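Local structure of vaginolysin (Gardnerella vaginalis, 5IMY) at residues A392-E404 against P409-K421. The protein probably acts as a secreted toxin of the cholesterol-dependent cytolysin family, binding cholesterol in host membranes and lysing the cells. Sequence-based numbering, arbitrary orientation.
Sequences ARYYIYWDEYGTE and PYVRSRAWEGNGK
Arg414 CB sits over one face of the Trp398 indole, a CH-pi contact 3.8 Å from the centroid of the five-membered ring, in a long beta hairpin of the C-terminal beta-sandwich domain. With chi1 at 66°, Trp398 CG lies between its backbone N and carbonyl carbon, laying the ring across the neighbouring strand; CZ3 comes 4.3 Å from Trp416 CB, which also packs on Ile396 CB. Phe433 meets the indole edge-to-face. Further along the same side of the hairpin, the Tyr410 ring covers Gly402, whose CA is 3.9 Å from the ring centroid. On the other side Val411 CG2 touches the edge of Tyr401 at CE1.

Between the two faces the backbones form an antiparallel ladder, with hydrogen-bonded pairs at Trp398–Arg414 (Trp398 N to Arg414 O is weak), Glu400–Arg412 and Gly402–Tyr410. Val411 and Arg412 continue the sheet into a strand of another protein's chain. Away from the turn, the second strand gives way after Ala415 to a loop, where Asn419 OD1 accepts a hydrogen bond from Ile396 N at 2.8 Å, while its ND2 lies over a face of Tyr397.

On the polar edge Arg414 bends at chi2 (-87°) toward Glu400, and its NE reaches OE1 at 3.0 Å in a salt bridge, meeting that oxygen from above the carboxylate plane.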
# COMPACT_ATOMS: atom_id res chain seq x y z
N ALA A 392 -32.03 4.43 -25.46
CA ALA A 392 -30.63 4.10 -25.24
C ALA A 392 -30.44 3.60 -23.81
O ALA A 392 -31.23 3.89 -22.92
CB ALA A 392 -29.72 5.31 -25.50
N ARG A 393 -29.36 2.84 -23.63
CA ARG A 393 -28.92 2.40 -22.31
C ARG A 393 -27.44 2.71 -22.17
O ARG A 393 -26.78 3.12 -23.13
CB ARG A 393 -29.18 0.90 -22.12
CG ARG A 393 -30.66 0.55 -22.02
CD ARG A 393 -30.87 -0.89 -21.58
NE ARG A 393 -30.63 -1.85 -22.66
CZ ARG A 393 -30.77 -3.16 -22.53
NH1 ARG A 393 -31.15 -3.68 -21.37
NH2 ARG A 393 -30.53 -3.96 -23.56
N TYR A 394 -26.92 2.55 -20.97
CA TYR A 394 -25.50 2.74 -20.73
C TYR A 394 -24.94 1.56 -19.96
O TYR A 394 -25.62 0.96 -19.12
CB TYR A 394 -25.22 4.05 -19.96
CG TYR A 394 -25.41 5.31 -20.79
CD1 TYR A 394 -24.44 5.73 -21.69
CD2 TYR A 394 -26.56 6.08 -20.66
CE1 TYR A 394 -24.61 6.88 -22.44
CE2 TYR A 394 -26.74 7.23 -21.41
CZ TYR A 394 -25.76 7.62 -22.30
OH TYR A 394 -25.93 8.77 -23.05
N TYR A 395 -23.70 1.21 -20.27
CA TYR A 395 -22.97 0.16 -19.55
C TYR A 395 -21.57 0.70 -19.26
O TYR A 395 -20.72 0.74 -20.16
CB TYR A 395 -22.93 -1.14 -20.34
CG TYR A 395 -24.29 -1.76 -20.54
CD1 TYR A 395 -24.85 -2.57 -19.57
CD2 TYR A 395 -25.01 -1.53 -21.70
CE1 TYR A 395 -26.10 -3.14 -19.75
CE2 TYR A 395 -26.26 -2.09 -21.89
CZ TYR A 395 -26.80 -2.90 -20.91
OH TYR A 395 -28.04 -3.46 -21.09
N ILE A 396 -21.34 1.11 -18.02
CA ILE A 396 -20.10 1.76 -17.62
C ILE A 396 -19.52 1.00 -16.44
O ILE A 396 -20.20 0.81 -15.42
CB ILE A 396 -20.34 3.24 -17.26
CG1 ILE A 396 -20.80 4.01 -18.50
CG2 ILE A 396 -19.07 3.88 -16.67
CD1 ILE A 396 -21.25 5.43 -18.24
N TYR A 397 -18.26 0.57 -16.57
CA TYR A 397 -17.56 -0.13 -15.51
C TYR A 397 -16.17 0.49 -15.33
O TYR A 397 -15.64 1.15 -16.23
CB TYR A 397 -17.41 -1.63 -15.82
CG TYR A 397 -18.66 -2.29 -16.34
CD1 TYR A 397 -19.49 -3.02 -15.50
CD2 TYR A 397 -19.02 -2.19 -17.68
CE1 TYR A 397 -20.63 -3.63 -15.97
CE2 TYR A 397 -20.16 -2.79 -18.16
CZ TYR A 397 -20.96 -3.51 -17.30
OH TYR A 397 -22.10 -4.12 -17.79
N TRP A 398 -15.60 0.25 -14.16
CA TRP A 398 -14.24 0.69 -13.87
C TRP A 398 -13.71 -0.13 -12.70
O TRP A 398 -14.46 -0.79 -11.99
CB TRP A 398 -14.18 2.19 -13.57
CG TRP A 398 -14.87 2.59 -12.30
CD1 TRP A 398 -14.32 2.69 -11.06
CD2 TRP A 398 -16.26 2.94 -12.15
NE1 TRP A 398 -15.27 3.08 -10.15
CE2 TRP A 398 -16.46 3.24 -10.80
CE3 TRP A 398 -17.34 3.02 -13.04
CZ2 TRP A 398 -17.71 3.63 -10.30
CZ3 TRP A 398 -18.57 3.40 -12.54
CH2 TRP A 398 -18.74 3.70 -11.18
N ASP A 399 -12.39 -0.07 -12.52
CA ASP A 399 -11.70 -0.86 -11.51
C ASP A 399 -11.17 0.03 -10.40
O ASP A 399 -10.72 1.15 -10.65
CB ASP A 399 -10.54 -1.64 -12.14
CG ASP A 399 -11.01 -2.71 -13.11
OD1 ASP A 399 -12.03 -3.37 -12.82
OD2 ASP A 399 -10.37 -2.88 -14.17
N GLU A 400 -11.24 -0.48 -9.17
CA GLU A 400 -10.72 0.21 -7.99
C GLU A 400 -9.61 -0.66 -7.40
O GLU A 400 -9.88 -1.68 -6.76
CB GLU A 400 -11.83 0.48 -6.98
CG GLU A 400 -12.53 1.81 -7.18
CD GLU A 400 -13.88 1.88 -6.50
OE1 GLU A 400 -14.14 1.07 -5.59
OE2 GLU A 400 -14.69 2.75 -6.89
N TYR A 401 -8.36 -0.25 -7.62
CA TYR A 401 -7.23 -0.96 -7.04
C TYR A 401 -7.02 -0.54 -5.60
O TYR A 401 -7.43 0.55 -5.17
CB TYR A 401 -5.96 -0.71 -7.84
CG TYR A 401 -5.91 -1.37 -9.21
CD1 TYR A 401 -7.01 -2.06 -9.71
CD2 TYR A 401 -4.76 -1.31 -9.98
CE1 TYR A 401 -6.96 -2.67 -10.95
CE2 TYR A 401 -4.71 -1.91 -11.23
CZ TYR A 401 -5.81 -2.59 -11.70
OH TYR A 401 -5.76 -3.19 -12.94
N GLY A 402 -6.37 -1.41 -4.84
CA GLY A 402 -6.08 -1.13 -3.45
C GLY A 402 -5.11 -2.15 -2.89
O GLY A 402 -4.98 -3.26 -3.41
N THR A 403 -4.43 -1.73 -1.83
CA THR A 403 -3.55 -2.60 -1.08
C THR A 403 -4.05 -2.69 0.35
O THR A 403 -4.44 -1.67 0.94
CB THR A 403 -2.10 -2.09 -1.08
OG1 THR A 403 -2.09 -0.68 -0.80
CG2 THR A 403 -1.44 -2.35 -2.43
N GLU A 404 -4.06 -3.89 0.91
CA GLU A 404 -4.44 -4.03 2.30
C GLU A 404 -3.42 -3.34 3.19
O GLU A 404 -2.31 -3.00 2.77
CB GLU A 404 -4.59 -5.50 2.68
CG GLU A 404 -5.98 -6.08 2.42
CD GLU A 404 -7.07 -5.33 3.17
OE1 GLU A 404 -6.82 -4.89 4.31
OE2 GLU A 404 -8.18 -5.17 2.61
N PRO A 409 -2.17 -6.67 -2.55
CA PRO A 409 -3.04 -5.93 -3.46
C PRO A 409 -4.40 -6.59 -3.63
O PRO A 409 -4.60 -7.77 -3.31
CB PRO A 409 -2.26 -5.94 -4.78
CG PRO A 409 -1.55 -7.25 -4.74
CD PRO A 409 -1.23 -7.53 -3.29
N TYR A 410 -5.34 -5.81 -4.15
CA TYR A 410 -6.66 -6.31 -4.52
C TYR A 410 -7.27 -5.34 -5.52
O TYR A 410 -6.82 -4.20 -5.66
CB TYR A 410 -7.58 -6.47 -3.30
CG TYR A 410 -7.92 -5.17 -2.59
CD1 TYR A 410 -8.89 -4.32 -3.10
CD2 TYR A 410 -7.28 -4.82 -1.41
CE1 TYR A 410 -9.20 -3.13 -2.45
CE2 TYR A 410 -7.59 -3.64 -0.76
CZ TYR A 410 -8.55 -2.80 -1.29
OH TYR A 410 -8.86 -1.63 -0.64
N VAL A 411 -8.29 -5.82 -6.22
CA VAL A 411 -9.03 -5.00 -7.18
C VAL A 411 -10.51 -5.36 -7.07
O VAL A 411 -10.87 -6.54 -6.99
CB VAL A 411 -8.51 -5.19 -8.62
CG1 VAL A 411 -8.19 -6.65 -8.90
CG2 VAL A 411 -9.51 -4.66 -9.65
N ARG A 412 -11.35 -4.34 -7.06
CA ARG A 412 -12.80 -4.50 -6.99
C ARG A 412 -13.43 -3.72 -8.13
O ARG A 412 -13.26 -2.50 -8.21
CB ARG A 412 -13.34 -4.01 -5.64
CG ARG A 412 -14.86 -4.10 -5.51
CD ARG A 412 -15.36 -3.48 -4.21
NE ARG A 412 -15.18 -4.37 -3.06
CZ ARG A 412 -14.17 -4.32 -2.21
NH1 ARG A 412 -13.19 -3.43 -2.35
NH2 ARG A 412 -14.12 -5.18 -1.20
N SER A 413 -14.14 -4.42 -9.01
CA SER A 413 -14.80 -3.75 -10.12
C SER A 413 -16.07 -3.05 -9.65
O SER A 413 -16.63 -3.38 -8.60
CB SER A 413 -15.14 -4.75 -11.23
OG SER A 413 -15.74 -4.11 -12.34
N ARG A 414 -16.51 -2.09 -10.45
CA ARG A 414 -17.69 -1.29 -10.12
C ARG A 414 -18.56 -1.16 -11.36
O ARG A 414 -18.11 -1.40 -12.49
CB ARG A 414 -17.30 0.09 -9.60
CG ARG A 414 -16.60 0.08 -8.26
CD ARG A 414 -17.60 0.11 -7.12
NE ARG A 414 -16.93 0.04 -5.82
CZ ARG A 414 -17.56 -0.13 -4.66
NH1 ARG A 414 -18.88 -0.26 -4.62
NH2 ARG A 414 -16.86 -0.17 -3.53
N ALA A 415 -19.80 -0.76 -11.14
CA ALA A 415 -20.74 -0.50 -12.22
C ALA A 415 -21.54 0.75 -11.90
O ALA A 415 -21.97 0.95 -10.76
CB ALA A 415 -21.69 -1.69 -12.43
N TRP A 416 -21.72 1.60 -12.91
CA TRP A 416 -22.56 2.78 -12.77
C TRP A 416 -23.96 2.37 -12.34
O TRP A 416 -24.59 1.51 -12.96
CB TRP A 416 -22.58 3.53 -14.11
CG TRP A 416 -23.57 4.65 -14.26
CD1 TRP A 416 -24.34 4.91 -15.36
CD2 TRP A 416 -23.89 5.67 -13.31
NE1 TRP A 416 -25.12 6.02 -15.15
CE2 TRP A 416 -24.86 6.51 -13.90
CE3 TRP A 416 -23.45 5.96 -12.01
CZ2 TRP A 416 -25.40 7.61 -13.24
CZ3 TRP A 416 -23.99 7.06 -11.36
CH2 TRP A 416 -24.95 7.87 -11.98
N GLU A 417 -24.44 2.97 -11.24
CA GLU A 417 -25.74 2.57 -10.69
C GLU A 417 -26.83 2.64 -11.74
O GLU A 417 -27.74 1.81 -11.76
CB GLU A 417 -26.10 3.44 -9.48
CG GLU A 417 -26.69 4.82 -9.81
CD GLU A 417 -27.30 5.49 -8.60
OE1 GLU A 417 -27.33 4.87 -7.51
OE2 GLU A 417 -27.77 6.65 -8.73
N GLY A 418 -26.76 3.63 -12.63
CA GLY A 418 -27.73 3.78 -13.68
C GLY A 418 -27.26 3.16 -14.98
O GLY A 418 -27.21 3.84 -16.02
N ASN A 419 -26.90 1.88 -14.94
CA ASN A 419 -26.35 1.22 -16.12
C ASN A 419 -27.46 0.84 -17.10
O ASN A 419 -27.84 1.66 -17.94
CB ASN A 419 -25.53 -0.01 -15.70
CG ASN A 419 -24.04 0.16 -15.97
OD1 ASN A 419 -23.58 1.24 -16.32
ND2 ASN A 419 -23.29 -0.93 -15.82
N GLY A 420 -27.99 -0.37 -17.00
CA GLY A 420 -28.90 -0.87 -18.01
C GLY A 420 -30.30 -0.29 -17.95
O GLY A 420 -31.28 -1.01 -18.14
N LYS A 421 -30.41 1.01 -17.71
CA LYS A 421 -31.69 1.69 -17.62
C LYS A 421 -32.04 2.35 -18.94
O LYS A 421 -31.17 2.83 -19.67
CB LYS A 421 -31.67 2.75 -16.51
CG LYS A 421 -31.78 2.19 -15.11
CD LYS A 421 -31.44 3.25 -14.08
CE LYS A 421 -31.61 2.73 -12.66
NZ LYS A 421 -31.29 3.78 -11.65